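PDB 4EIE: cytochrome c6 from Synechococcus sp., which binds a covalently attached heme c and probably carries electrons as a small soluble cytochrome of the photosynthetic c6 family. Local coordinates for residues A48-V51 against N57-A60; T42-I47 against E69-S74. All coordinates share one frame; numbering follows the deposited sequence. Where two conformers were deposited one is given.

Contact 1 of 2, residues A48-V51 against N57-A60; sequences ANLV and NMSA. With HEC (heme c), chain B.
Met58 and the pair Leu50 and Val51 meet on the methionine side of a class I cytochrome c heme, where the loop that supplies the second axial ligand lies against helix 44-53. The methionine chain carries the contact. Its CB lies over the porphyrin face at pyrrole D, 3.5 Å from heme C1D. CG, held anti to the backbone N (chi1 -178°), continues at the same face, 3.3 Å from heme NC. SD then binds the iron at 2.3 Å, with NE2 of His18 as the other axial ligand. The torsion about the CG-SD bond (chi3 149°) bends the chain and places the terminal methyl CE over pyrrole B. There CE sits 4.0 Å from Val51 CA and near Leu50 CG and Val51 CG2, so the helix side of the methyl meets mainly apolar atoms, at loose van der Waals distance.

Both helix residues also touch the porphyrin themselves, alongside the methionine. Leu50 sends CD2 onto pyrrole A, 3.2 Å from heme C2A. Val51, whose CB points away from the loop, sets CG2 near pyrrole B, 3.5 Å from the methyl CMB, while CG1 approaches the CBB carbon of the thioether-linked side group. No hydrogen bond joins the two segments; backbone bonding between Val51 and Tyr61, just beyond the loop segment, ties the chain to the helix instead. The nearest approach of the backbones is also at this end, where the carbonyl O of Val51 stands 3.9 Å from Ala60 C.

Contact 2 of 2, residues T42-I47 against E69-S74; sequences TSVEAI and EIQAVS
Val44 and Ile47, in the first turn of helix 44-53, meet Gln71 and Ser74 of helix 67-82, the C-terminal helix of the cytochrome c fold. Ile70, one turn before Ser74, offers its carbonyl O, which takes Ser74 N and Ser74 OG from opposite faces of its plane. The hydroxyl bond, from Ser74 OG to Ile70 O, is 2.8 Å long and comes in 36° above that plane. Next, Gln71 lays its amide NE2 3.5 Å from Val44 CG1, the two side chains crossing at about a right angle. A bend at chi2 (-66°) turns the exposed glutamine back so that its end comes nearer the valine than its CB direction suggests. Further on, Ser74 is the main point of contact. Its CB points at the other helix and packs 3.9 Å from Val44 O, and its OG lies 3.5 Å from Ile47 CG2. With alanine in place of Ser74 the CB contacts would remain, but Ile70 O would probably be left with the backbone N-H as its one bond from this residue, and a small gap would be likely to open beside Ile47 CG2. Across the interface, Ser43 N-caps the first turn, Ala46 N donating to Ser43 OG at 2.9 Å. Helix 67-82 packs against two others: Val73 and Glu69 rest on Ile9 of the N-terminal helix 5-13, while Ile70 touches Val51 and Thr52 of helix 44-53.

Overall arrangement
Helix 44-53 serves both contacts, whose centres lie 11 Å apart: its first turn packs on helix 67-82 in contact 2, and its next residues face the axial-ligand loop in contact 1. Along the chain, contact 1 is nested within the loop that contact 2 closes. Ala48 joins them directly, its CA 3.2 Å from Ser74 OG, and Val51 CG1 lies 3.9 Å from Ile70 CG2. Contact 1 lines the heme pocket and supplies an iron ligand. Contact 2 supplies no iron ligand, but the side chain of Ile47 lies about 4 Å from the heme and about 7 Å from that of Met58.

Contact 1 of 2, residues A48-V51 against N57-A60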
ATOM      1  N   ALA A  48      -2.914  -5.047  -4.237  1.00  8.00           N
ATOM      2  CA  ALA A  48      -4.290  -5.260  -3.831  1.00  8.75           C
ATOM      3  C   ALA A  48      -4.432  -6.551  -3.057  1.00  7.99           C
ATOM      4  O   ALA A  48      -5.185  -6.611  -2.094  1.00  8.51           O
ATOM      5  CB  ALA A  48      -5.216  -5.269  -5.058  1.00  9.33           C
ATOM      6  N   ASN A  49      -3.708  -7.598  -3.452  1.00  7.89           N
ATOM      7  CA  ASN A  49      -3.814  -8.866  -2.708  1.00  8.67           C
ATOM      8  C   ASN A  49      -3.366  -8.679  -1.281  1.00  8.35           C
ATOM      9  O   ASN A  49      -3.994  -9.204  -0.349  1.00  9.46           O
ATOM     10  CB  ASN A  49      -2.999  -9.950  -3.389  1.00  9.39           C
ATOM     11  CG  ASN A  49      -3.653 -10.479  -4.662  1.00 11.51           C
ATOM     12  OD1 ASN A  49      -4.823 -10.285  -4.880  1.00 14.94           O
ATOM     13  ND2 ASN A  49      -2.860 -11.171  -5.467  1.00 13.08           N
ATOM     14  N   LEU A  50      -2.266  -7.972  -1.057  1.00  8.24           N
ATOM     15  CA  LEU A  50      -1.761  -7.708   0.291  1.00  8.31           C
ATOM     16  C   LEU A  50      -2.746  -6.851   1.066  1.00  7.84           C
ATOM     17  O   LEU A  50      -3.041  -7.122   2.224  1.00  8.98           O
ATOM     18  CB  LEU A  50      -0.429  -7.055   0.241  1.00  8.50           C
ATOM     19  CG  LEU A  50       0.144  -6.615   1.594  1.00 10.55           C
ATOM     20  CD1 LEU A  50       0.246  -7.733   2.605  1.00 12.45           C
ATOM     21  CD2 LEU A  50       1.439  -5.911   1.428  1.00 14.55           C
ATOM     22  N   VAL A  51      -3.237  -5.770   0.465  1.00  8.25           N
ATOM     23  CA  VAL A  51      -4.163  -4.903   1.188  1.00  8.45           C
ATOM     24  C   VAL A  51      -5.378  -5.680   1.593  1.00  8.57           C
ATOM     25  O   VAL A  51      -5.913  -5.507   2.686  1.00  9.10           O
ATOM     26  CB  VAL A  51      -4.515  -3.699   0.295  1.00  8.61           C
ATOM     27  CG1 VAL A  51      -5.635  -2.904   0.894  1.00  9.61           C
ATOM     28  CG2 VAL A  51      -3.273  -2.779   0.138  1.00  9.45           C
ATOM     29  N   ASN A  57       1.826  -7.999  10.965  1.00  9.74           N
ATOM     30  CA  ASN A  57       1.257  -6.958  11.767  1.00  9.14           C
ATOM     31  C   ASN A  57       0.421  -5.948  10.987  1.00  9.23           C
ATOM     32  O   ASN A  57      -0.114  -5.040  11.601  1.00 10.56           O
ATOM     33  CB  ASN A  57       2.348  -6.295  12.604  1.00 10.18           C
ATOM     34  CG  ASN A  57       2.906  -7.228  13.643  1.00 11.16           C
ATOM     35  OD1 ASN A  57       2.152  -7.949  14.299  1.00 11.37           O
ATOM     36  ND2 ASN A  57       4.225  -7.241  13.760  1.00 17.20           N
ATOM     37  N   MET A  58       0.354  -6.079   9.653  1.00  8.35           N
ATOM     38  CA  MET A  58      -0.562  -5.264   8.864  1.00  8.33           C
ATOM     39  C   MET A  58      -1.907  -5.948   8.794  1.00  8.13           C
ATOM     40  O   MET A  58      -2.023  -7.119   8.411  1.00  8.47           O
ATOM     41  CB  MET A  58      -0.019  -5.038   7.462  1.00  8.61           C
ATOM     42  CG  MET A  58      -0.926  -4.142   6.633  1.00  8.24           C
ATOM     43  SD  MET A  58      -0.157  -3.755   5.049  1.00  7.79           S
ATOM     44  CE  MET A  58      -1.638  -3.579   4.022  1.00  9.20           C
ATOM     45  N   SER A  59      -2.949  -5.196   9.121  1.00  8.13           N
ATOM     46  CA  SER A  59      -4.309  -5.715   9.080  1.00  8.58           C
ATOM     47  C   SER A  59      -4.720  -6.068   7.658  1.00  8.19           C
ATOM     48  O   SER A  59      -4.247  -5.514   6.677  1.00  8.59           O
ATOM     49  CB  SER A  59      -5.287  -4.597   9.505  0.41  8.77           C
ATOM     50  OG  SER A  59      -5.171  -4.312  10.882  0.41  9.10           O
ATOM     51  N   ALA A  60      -5.698  -6.948   7.587  1.00  9.00           N
ATOM     52  CA  ALA A  60      -6.510  -7.137   6.366  1.00  9.37           C
ATOM     53  C   ALA A  60      -7.464  -5.973   6.202  1.00  9.32           C
ATOM     54  O   ALA A  60      -8.060  -5.503   7.169  1.00 12.74           O
ATOM     55  CB  ALA A  60      -7.284  -8.427   6.501  1.00 10.91           C
TER
HETATM   56 FE   HEC B 101       0.988  -1.715   5.102  1.00  7.07          FE
HETATM   57  CHA HEC B 101       3.546  -3.780   4.338  1.00  7.60           C
HETATM   58  CHB HEC B 101       0.393  -1.204   1.785  1.00  7.45           C
HETATM   59  CHC HEC B 101      -1.814   0.061   5.863  1.00  7.75           C
HETATM   60  CHD HEC B 101       1.805  -1.893   8.370  1.00  7.58           C
HETATM   61  NA  HEC B 101       1.850  -2.314   3.427  1.00  6.72           N
HETATM   62  C1A HEC B 101       2.939  -3.143   3.295  1.00  7.60           C
HETATM   63  C2A HEC B 101       3.293  -3.307   1.920  1.00  7.88           C
HETATM   64  C3A HEC B 101       2.391  -2.590   1.191  1.00  7.71           C
HETATM   65  C4A HEC B 101       1.484  -1.997   2.131  1.00  7.54           C
HETATM   66  CMA HEC B 101       2.287  -2.453  -0.302  1.00  9.03           C
HETATM   67  CAA HEC B 101       4.472  -4.099   1.407  1.00  8.17           C
HETATM   68  CBA HEC B 101       5.748  -3.268   1.478  1.00  8.28           C
HETATM   69  CGA HEC B 101       7.009  -4.011   1.147  1.00  8.84           C
HETATM   70  O1A HEC B 101       7.035  -5.241   1.083  1.00 11.09           O
HETATM   71  O2A HEC B 101       8.103  -3.352   0.993  1.00  9.60           O
HETATM   72  NB  HEC B 101      -0.443  -0.796   4.057  1.00  6.81           N
HETATM   73  C1B HEC B 101      -0.510  -0.678   2.703  1.00  7.17           C
HETATM   74  C2B HEC B 101      -1.695   0.062   2.309  1.00  7.26           C
HETATM   75  C3B HEC B 101      -2.360   0.329   3.445  1.00  7.30           C
HETATM   76  C4B HEC B 101      -1.547  -0.182   4.537  1.00  6.91           C
HETATM   77  CMB HEC B 101      -2.036   0.454   0.918  1.00  8.40           C
HETATM   78  CAB HEC B 101      -3.686   1.064   3.671  1.00  7.68           C
HETATM   79  CBB HEC B 101      -4.856   0.382   3.068  1.00  8.31           C
HETATM   80  NC  HEC B 101       0.171  -1.067   6.801  1.00  7.67           N
HETATM   81  C1C HEC B 101      -0.924  -0.269   6.907  1.00  7.42           C
HETATM   82  C2C HEC B 101      -1.064   0.215   8.250  1.00  7.86           C
HETATM   83  C3C HEC B 101      -0.049  -0.301   8.951  1.00  8.35           C
HETATM   84  C4C HEC B 101       0.721  -1.133   8.048  1.00  7.67           C
HETATM   85  CMC HEC B 101      -2.098   1.250   8.663  1.00  8.81           C
HETATM   86  CAC HEC B 101       0.337  -0.068  10.409  1.00  8.56           C
HETATM   87  CBC HEC B 101      -0.712  -0.396  11.364  1.00  8.79           C
HETATM   88  ND  HEC B 101       2.379  -2.660   6.150  1.00  7.01           N
HETATM   89  C1D HEC B 101       2.534  -2.700   7.521  1.00  7.46           C
HETATM   90  C2D HEC B 101       3.474  -3.657   7.934  1.00  8.35           C
HETATM   91  C3D HEC B 101       3.933  -4.261   6.773  1.00  7.96           C
HETATM   92  C4D HEC B 101       3.287  -3.603   5.693  1.00  7.70           C
HETATM   93  CMD HEC B 101       3.855  -3.994   9.344  1.00  9.32           C
HETATM   94  CAD HEC B 101       4.891  -5.416   6.673  1.00  9.23           C
HETATM   95  CBD HEC B 101       4.121  -6.721   6.508  1.00 10.02           C
HETATM   96  CGD HEC B 101       5.101  -7.869   6.552  1.00 12.97           C
HETATM   97  O1D HEC B 101       5.342  -8.456   7.603  1.00 16.30           O
HETATM   98  O2D HEC B 101       5.752  -8.142   5.568  1.00 22.03           O

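Contact 2 of 2, residues T42-I47 against E69-S74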
ATOM      1  N   THR A  42       4.952  -4.686  -7.538  1.00  9.08           N
ATOM      2  CA  THR A  42       5.236  -3.961  -8.760  1.00 10.19           C
ATOM      3  C   THR A  42       4.051  -4.058  -9.738  1.00 10.05           C
ATOM      4  O   THR A  42       4.178  -3.706 -10.909  1.00 11.57           O
ATOM      5  CB  THR A  42       6.506  -4.465  -9.400  1.00 11.24           C
ATOM      6  OG1 THR A  42       6.309  -5.857  -9.680  1.00 12.95           O
ATOM      7  CG2 THR A  42       7.706  -4.268  -8.539  1.00 12.36           C
ATOM      8  N   SER A  43       2.881  -4.440  -9.220  1.00  9.94           N
ATOM      9  CA  SER A  43       1.635  -4.480  -9.960  1.00 10.13           C
ATOM     10  C   SER A  43       0.516  -4.091  -9.027  1.00  9.37           C
ATOM     11  O   SER A  43       0.604  -4.224  -7.818  1.00  9.46           O
ATOM     12  CB  SER A  43       1.369  -5.854 -10.542  1.00 11.13           C
ATOM     13  OG  SER A  43       1.068  -6.750  -9.476  1.00 11.88           O
ATOM     14  N   VAL A  44      -0.575  -3.617  -9.635  1.00  9.93           N
ATOM     15  CA  VAL A  44      -1.758  -3.311  -8.855  1.00  9.97           C
ATOM     16  C   VAL A  44      -2.231  -4.599  -8.165  1.00  9.87           C
ATOM     17  O   VAL A  44      -2.592  -4.535  -6.979  1.00 10.50           O
ATOM     18  CB  VAL A  44      -2.844  -2.742  -9.739  1.00 11.77           C
ATOM     19  CG1 VAL A  44      -4.150  -2.552  -8.936  1.00 13.89           C
ATOM     20  CG2 VAL A  44      -2.405  -1.405 -10.345  1.00 13.99           C
ATOM     21  N   GLU A  45      -2.240  -5.700  -8.850  1.00 10.55           N
ATOM     22  CA  GLU A  45      -2.768  -6.917  -8.283  1.00 12.25           C
ATOM     23  C   GLU A  45      -1.953  -7.388  -7.089  1.00 10.18           C
ATOM     24  O   GLU A  45      -2.539  -7.817  -6.095  1.00 11.31           O
ATOM     25  CB  GLU A  45      -2.741  -7.984  -9.357  0.75 12.98           C
ATOM     26  CG  GLU A  45      -3.168  -9.332  -8.962  0.50 14.10           C
ATOM     27  N   ALA A  46      -0.625  -7.303  -7.142  1.00  9.96           N
ATOM     28  CA  ALA A  46       0.185  -7.726  -6.014  1.00  9.73           C
ATOM     29  C   ALA A  46      -0.137  -6.893  -4.786  1.00  9.11           C
ATOM     30  O   ALA A  46      -0.252  -7.408  -3.671  1.00 10.25           O
ATOM     31  CB  ALA A  46       1.663  -7.616  -6.377  1.00 10.99           C
ATOM     32  N   ILE A  47      -0.235  -5.592  -4.971  1.00  8.22           N
ATOM     33  CA  ILE A  47      -0.544  -4.706  -3.870  1.00  8.10           C
ATOM     34  C   ILE A  47      -1.943  -4.921  -3.321  1.00  7.79           C
ATOM     35  O   ILE A  47      -2.142  -5.014  -2.122  1.00  8.22           O
ATOM     36  CB  ILE A  47      -0.293  -3.236  -4.284  1.00  8.26           C
ATOM     37  CG1 ILE A  47       1.178  -2.999  -4.591  1.00  8.27           C
ATOM     38  CG2 ILE A  47      -0.764  -2.261  -3.198  1.00  8.58           C
ATOM     39  CD1 ILE A  47       1.453  -1.771  -5.429  1.00  9.34           C
ATOM     40  N   GLU A  69     -12.231   0.582  -3.676  1.00 11.06           N
ATOM     41  CA  GLU A  69     -11.316   1.385  -2.865  1.00 10.02           C
ATOM     42  C   GLU A  69      -9.933   0.718  -2.824  1.00  9.21           C
ATOM     43  O   GLU A  69      -8.916   1.392  -2.884  1.00  9.73           O
ATOM     44  CB  GLU A  69     -11.830   1.543  -1.450  1.00 10.61           C
ATOM     45  CG  GLU A  69     -12.976   2.552  -1.341  1.00 12.13           C
ATOM     46  CD  GLU A  69     -13.606   2.564   0.049  1.00 13.14           C
ATOM     47  OE1 GLU A  69     -13.947   1.497   0.589  1.00 14.01           O
ATOM     48  OE2 GLU A  69     -13.784   3.677   0.606  1.00 17.93           O
ATOM     49  N   ILE A  70      -9.899  -0.592  -2.668  1.00  9.20           N
ATOM     50  CA  ILE A  70      -8.639  -1.325  -2.650  1.00  8.90           C
ATOM     51  C   ILE A  70      -7.893  -1.170  -3.978  1.00  8.79           C
ATOM     52  O   ILE A  70      -6.700  -0.925  -3.999  1.00  9.01           O
ATOM     53  CB  ILE A  70      -8.845  -2.770  -2.221  1.00  9.43           C
ATOM     54  CG1 ILE A  70      -9.319  -2.843  -0.778  1.00  9.87           C
ATOM     55  CG2 ILE A  70      -7.573  -3.574  -2.466  1.00  9.96           C
ATOM     56  CD1 ILE A  70      -9.748  -4.210  -0.291  1.00 11.03           C
ATOM     57  N   GLN A  71      -8.622  -1.243  -5.081  1.00  9.63           N
ATOM     58  CA  GLN A  71      -7.979  -1.008  -6.369  1.00 10.47           C
ATOM     59  C   GLN A  71      -7.423   0.394  -6.449  1.00 10.17           C
ATOM     60  O   GLN A  71      -6.306   0.571  -6.942  1.00 10.58           O
ATOM     61  CB  GLN A  71      -8.938  -1.262  -7.540  1.00 11.74           C
ATOM     62  CG  GLN A  71      -9.344  -2.678  -7.720  1.00 13.28           C
ATOM     63  CD  GLN A  71      -8.222  -3.582  -8.122  1.00 14.92           C
ATOM     64  OE1 GLN A  71      -7.916  -4.556  -7.414  1.00 17.35           O
ATOM     65  NE2 GLN A  71      -7.562  -3.257  -9.197  1.00 17.54           N
ATOM     66  N   ALA A  72      -8.200   1.388  -6.014  1.00 10.27           N
ATOM     67  CA  ALA A  72      -7.747   2.734  -6.149  1.00 10.34           C
ATOM     68  C   ALA A  72      -6.493   3.019  -5.304  1.00  9.30           C
ATOM     69  O   ALA A  72      -5.549   3.643  -5.772  1.00  9.88           O
ATOM     70  CB  ALA A  72      -8.854   3.714  -5.780  1.00 12.13           C
ATOM     71  N   VAL A  73      -6.499   2.574  -4.055  1.00  8.71           N
ATOM     72  CA  VAL A  73      -5.337   2.835  -3.205  1.00  8.48           C
ATOM     73  C   VAL A  73      -4.118   2.032  -3.722  1.00  7.81           C
ATOM     74  O   VAL A  73      -2.988   2.483  -3.600  1.00  8.72           O
ATOM     75  CB  VAL A  73      -5.636   2.595  -1.733  1.00  8.83           C
ATOM     76  CG1 VAL A  73      -5.735   1.105  -1.347  1.00  9.51           C
ATOM     77  CG2 VAL A  73      -4.593   3.292  -0.872  1.00 10.22           C
ATOM     78  N   SER A  74      -4.360   0.857  -4.284  1.00  8.46           N
ATOM     79  CA  SER A  74      -3.289   0.051  -4.794  1.00  8.37           C
ATOM     80  C   SER A  74      -2.616   0.708  -5.984  1.00  8.27           C
ATOM     81  O   SER A  74      -1.397   0.688  -6.102  1.00  8.97           O
ATOM     82  CB  SER A  74      -3.772  -1.360  -5.129  1.00  8.81           C
ATOM     83  OG  SER A  74      -4.182  -2.048  -3.947  1.00  9.29           O
TER